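Uncharacterized protein (Vanderwaltozyma polyspora, PDB 5THE) binds RNA as a budding yeast Argonaute, here as its C-terminal lobe with the Piwi domain, and probably cleaves RNA targets. Local coordinates at residues Asp272-Pro277 with Leu497-Ala502. Sequence-based numbering, arbitrary orientation.
Sequences DVTHYP and LLCTRA
C499 projects from the helix 490-515 toward the end of the strand 264-274 and packs its side chain against D272 and T274, which both point at the helix. Its SG lies over the face of the peptide joining D272 to V273, 3.3 Å from D272 O and 3.6 Å from D272 C, a van der Waals contact rather than a hydrogen bond. Its first torsion, -96°, is displaced from the staggered value and puts the sulfur over this peptide. D272 OD2 and the methyl CG2 of T274 both lie 3.7 Å from C499 CB, approaching it from neighbouring directions. With chi1 at 53°, the T274 hydroxyl sits flanked by its own backbone N and carbonyl carbon, and OG1 too faces the cysteine, 3.8 Å from C499 CB.

Both segments belong to the RNase H-like Piwi domain, where the strand packs against the helix, the axes of 272-274 and 497-502 approaching to 7.9 Å at 34°. The D272 carboxylate borders D344 and D496, an acidic cluster consistent with the active site of this fold, where such aspartates usually hold divalent metal ions. C499, about one helical turn after D496, lies beside this cluster. Backbone hydrogen bonds between D272 and S286 and between T274 and I284 tie the strand to its antiparallel neighbour 282-289, whose S286 also touches the side chain of C499.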
ATOM      1  N   ASP A 272       3.622  -7.660  -6.137  1.00 24.10           N
ATOM      2  CA  ASP A 272       3.484  -8.766  -5.203  1.00 27.66           C
ATOM      3  C   ASP A 272       2.814  -9.903  -5.962  1.00 27.30           C
ATOM      4  O   ASP A 272       2.146  -9.691  -6.978  1.00 22.23           O
ATOM      5  CB  ASP A 272       2.673  -8.364  -3.945  1.00 21.42           C
ATOM      6  CG  ASP A 272       2.595  -9.468  -2.896  1.00 28.85           C
ATOM      7  OD1 ASP A 272       3.630 -10.070  -2.556  1.00 27.88           O
ATOM      8  OD2 ASP A 272       1.495  -9.695  -2.356  1.00 29.39           O
ATOM      9  N   VAL A 273       3.025 -11.111  -5.466  1.00 27.52           N
ATOM     10  CA  VAL A 273       2.321 -12.297  -5.928  1.00 31.12           C
ATOM     11  C   VAL A 273       1.750 -12.997  -4.709  1.00 31.20           C
ATOM     12  O   VAL A 273       2.425 -13.112  -3.680  1.00 29.78           O
ATOM     13  CB  VAL A 273       3.244 -13.255  -6.707  1.00 34.86           C
ATOM     14  CG1 VAL A 273       2.438 -14.396  -7.322  1.00 30.77           C
ATOM     15  CG2 VAL A 273       3.973 -12.509  -7.776  1.00 40.27           C
ATOM     16  N   THR A 274       0.511 -13.456  -4.813  1.00 26.98           N
ATOM     17  CA  THR A 274      -0.063 -14.307  -3.786  1.00 28.34           C
ATOM     18  C   THR A 274      -0.506 -15.609  -4.431  1.00 32.18           C
ATOM     19  O   THR A 274      -0.875 -15.639  -5.610  1.00 23.49           O
ATOM     20  CB  THR A 274      -1.251 -13.655  -3.098  1.00 26.49           C
ATOM     21  OG1 THR A 274      -2.198 -13.241  -4.097  1.00 32.08           O
ATOM     22  CG2 THR A 274      -0.779 -12.454  -2.290  1.00 38.55           C
ATOM     23  N   HIS A 275      -0.485 -16.679  -3.648  1.00 27.22           N
ATOM     24  CA  HIS A 275      -0.668 -18.010  -4.194  1.00 29.54           C
ATOM     25  C   HIS A 275      -1.938 -18.639  -3.654  1.00 32.04           C
ATOM     26  O   HIS A 275      -2.396 -18.311  -2.554  1.00 30.98           O
ATOM     27  CB  HIS A 275       0.525 -18.889  -3.874  1.00 32.55           C
ATOM     28  CG  HIS A 275       1.816 -18.315  -4.352  1.00 34.08           C
ATOM     29  ND1 HIS A 275       2.134 -18.223  -5.689  1.00 32.77           N
ATOM     30  CD2 HIS A 275       2.862 -17.782  -3.675  1.00 31.81           C
ATOM     31  CE1 HIS A 275       3.322 -17.661  -5.818  1.00 36.06           C
ATOM     32  NE2 HIS A 275       3.787 -17.389  -4.610  1.00 33.85           N
ATOM     33  N   TYR A 276      -2.490 -19.542  -4.458  1.00 31.42           N
ATOM     34  CA  TYR A 276      -3.639 -20.362  -4.090  1.00 32.88           C
ATOM     35  C   TYR A 276      -4.774 -19.541  -3.477  1.00 26.99           C
ATOM     36  O   TYR A 276      -5.101 -19.702  -2.296  1.00 33.04           O
ATOM     37  CB  TYR A 276      -3.205 -21.486  -3.158  1.00 35.52           C
ATOM     38  CG  TYR A 276      -2.086 -22.310  -3.764  1.00 33.45           C
ATOM     39  CD1 TYR A 276      -2.304 -23.067  -4.914  1.00 32.82           C
ATOM     40  CD2 TYR A 276      -0.804 -22.302  -3.213  1.00 37.65           C
ATOM     41  CE1 TYR A 276      -1.285 -23.810  -5.491  1.00 35.73           C
ATOM     42  CE2 TYR A 276       0.224 -23.051  -3.784  1.00 38.46           C
ATOM     43  CZ  TYR A 276      -0.026 -23.800  -4.920  1.00 39.57           C
ATOM     44  OH  TYR A 276       0.986 -24.532  -5.500  1.00 42.28           O
ATOM     45  N   PRO A 277      -5.387 -18.635  -4.244  1.00 31.48           N
ATOM     46  CA  PRO A 277      -6.561 -17.922  -3.719  1.00 28.94           C
ATOM     47  C   PRO A 277      -7.692 -18.872  -3.378  1.00 34.35           C
ATOM     48  O   PRO A 277      -8.487 -18.601  -2.467  1.00 35.00           O
ATOM     49  CB  PRO A 277      -6.931 -16.962  -4.860  1.00 28.98           C
ATOM     50  CG  PRO A 277      -6.353 -17.584  -6.096  1.00 28.01           C
ATOM     51  CD  PRO A 277      -5.089 -18.265  -5.643  1.00 30.86           C
ATOM     52  N   LEU A 497      -1.626  -5.297  -0.682  1.00 21.34           N
ATOM     53  CA  LEU A 497      -3.056  -5.068  -0.494  1.00 18.71           C
ATOM     54  C   LEU A 497      -3.837  -5.258  -1.783  1.00 23.25           C
ATOM     55  O   LEU A 497      -4.987  -5.698  -1.747  1.00 23.98           O
ATOM     56  CB  LEU A 497      -3.286  -3.658   0.046  1.00 18.00           C
ATOM     57  CG  LEU A 497      -2.646  -3.462   1.425  1.00 22.54           C
ATOM     58  CD1 LEU A 497      -2.777  -2.005   1.842  1.00 27.12           C
ATOM     59  CD2 LEU A 497      -3.343  -4.373   2.419  1.00 18.94           C
ATOM     60  N   LEU A 498      -3.252  -4.897  -2.926  1.00 21.08           N
ATOM     61  CA  LEU A 498      -3.978  -5.071  -4.175  1.00 21.92           C
ATOM     62  C   LEU A 498      -4.100  -6.551  -4.521  1.00 22.91           C
ATOM     63  O   LEU A 498      -5.156  -7.000  -4.985  1.00 25.69           O
ATOM     64  CB  LEU A 498      -3.292  -4.288  -5.296  1.00 19.96           C
ATOM     65  CG  LEU A 498      -3.886  -4.465  -6.699  1.00 25.58           C
ATOM     66  CD1 LEU A 498      -5.385  -4.212  -6.671  1.00 21.98           C
ATOM     67  CD2 LEU A 498      -3.179  -3.512  -7.707  1.00 19.75           C
ATOM     68  N   CYS A 499      -3.030  -7.321  -4.294  1.00 22.27           N
ATOM     69  CA  CYS A 499      -3.115  -8.774  -4.434  1.00 24.25           C
ATOM     70  C   CYS A 499      -4.201  -9.358  -3.550  1.00 26.03           C
ATOM     71  O   CYS A 499      -4.931 -10.272  -3.963  1.00 27.07           O
ATOM     72  CB  CYS A 499      -1.786  -9.418  -4.074  1.00 26.44           C
ATOM     73  SG  CYS A 499      -0.741  -9.747  -5.443  1.00 32.03           S
ATOM     74  N   THR A 500      -4.301  -8.874  -2.311  1.00 23.27           N
ATOM     75  CA  THR A 500      -5.340  -9.373  -1.417  1.00 23.31           C
ATOM     76  C   THR A 500      -6.721  -9.013  -1.940  1.00 24.90           C
ATOM     77  O   THR A 500      -7.631  -9.850  -1.929  1.00 25.33           O
ATOM     78  CB  THR A 500      -5.125  -8.825  -0.008  1.00 21.69           C
ATOM     79  OG1 THR A 500      -3.874  -9.304   0.458  1.00 23.68           O
ATOM     80  CG2 THR A 500      -6.243  -9.276   0.969  1.00 18.72           C
ATOM     81  N   ARG A 501      -6.892  -7.780  -2.428  1.00 21.47           N
ATOM     82  CA  ARG A 501      -8.195  -7.412  -2.968  1.00 25.39           C
ATOM     83  C   ARG A 501      -8.509  -8.216  -4.225  1.00 26.84           C
ATOM     84  O   ARG A 501      -9.657  -8.622  -4.443  1.00 21.99           O
ATOM     85  CB  ARG A 501      -8.256  -5.913  -3.262  1.00 24.80           C
ATOM     86  CG  ARG A 501      -9.594  -5.489  -3.904  1.00 22.18           C
ATOM     87  CD  ARG A 501     -10.783  -5.816  -2.976  1.00 20.87           C
ATOM     88  NE  ARG A 501     -10.474  -5.375  -1.625  1.00 23.93           N
ATOM     89  CZ  ARG A 501     -10.592  -4.118  -1.213  1.00 28.26           C
ATOM     90  NH1 ARG A 501     -11.061  -3.195  -2.041  1.00 23.92           N
ATOM     91  NH2 ARG A 501     -10.226  -3.783   0.018  1.00 29.43           N
ATOM     92  N   ALA A 502      -7.502  -8.446  -5.073  1.00 22.01           N
ATOM     93  CA  ALA A 502      -7.723  -9.269  -6.256  1.00 26.72           C
ATOM     94  C   ALA A 502      -8.120 -10.692  -5.868  1.00 26.15           C
ATOM     95  O   ALA A 502      -8.915 -11.326  -6.569  1.00 28.12           O
ATOM     96  CB  ALA A 502      -6.470  -9.269  -7.125  1.00 20.29           C
TER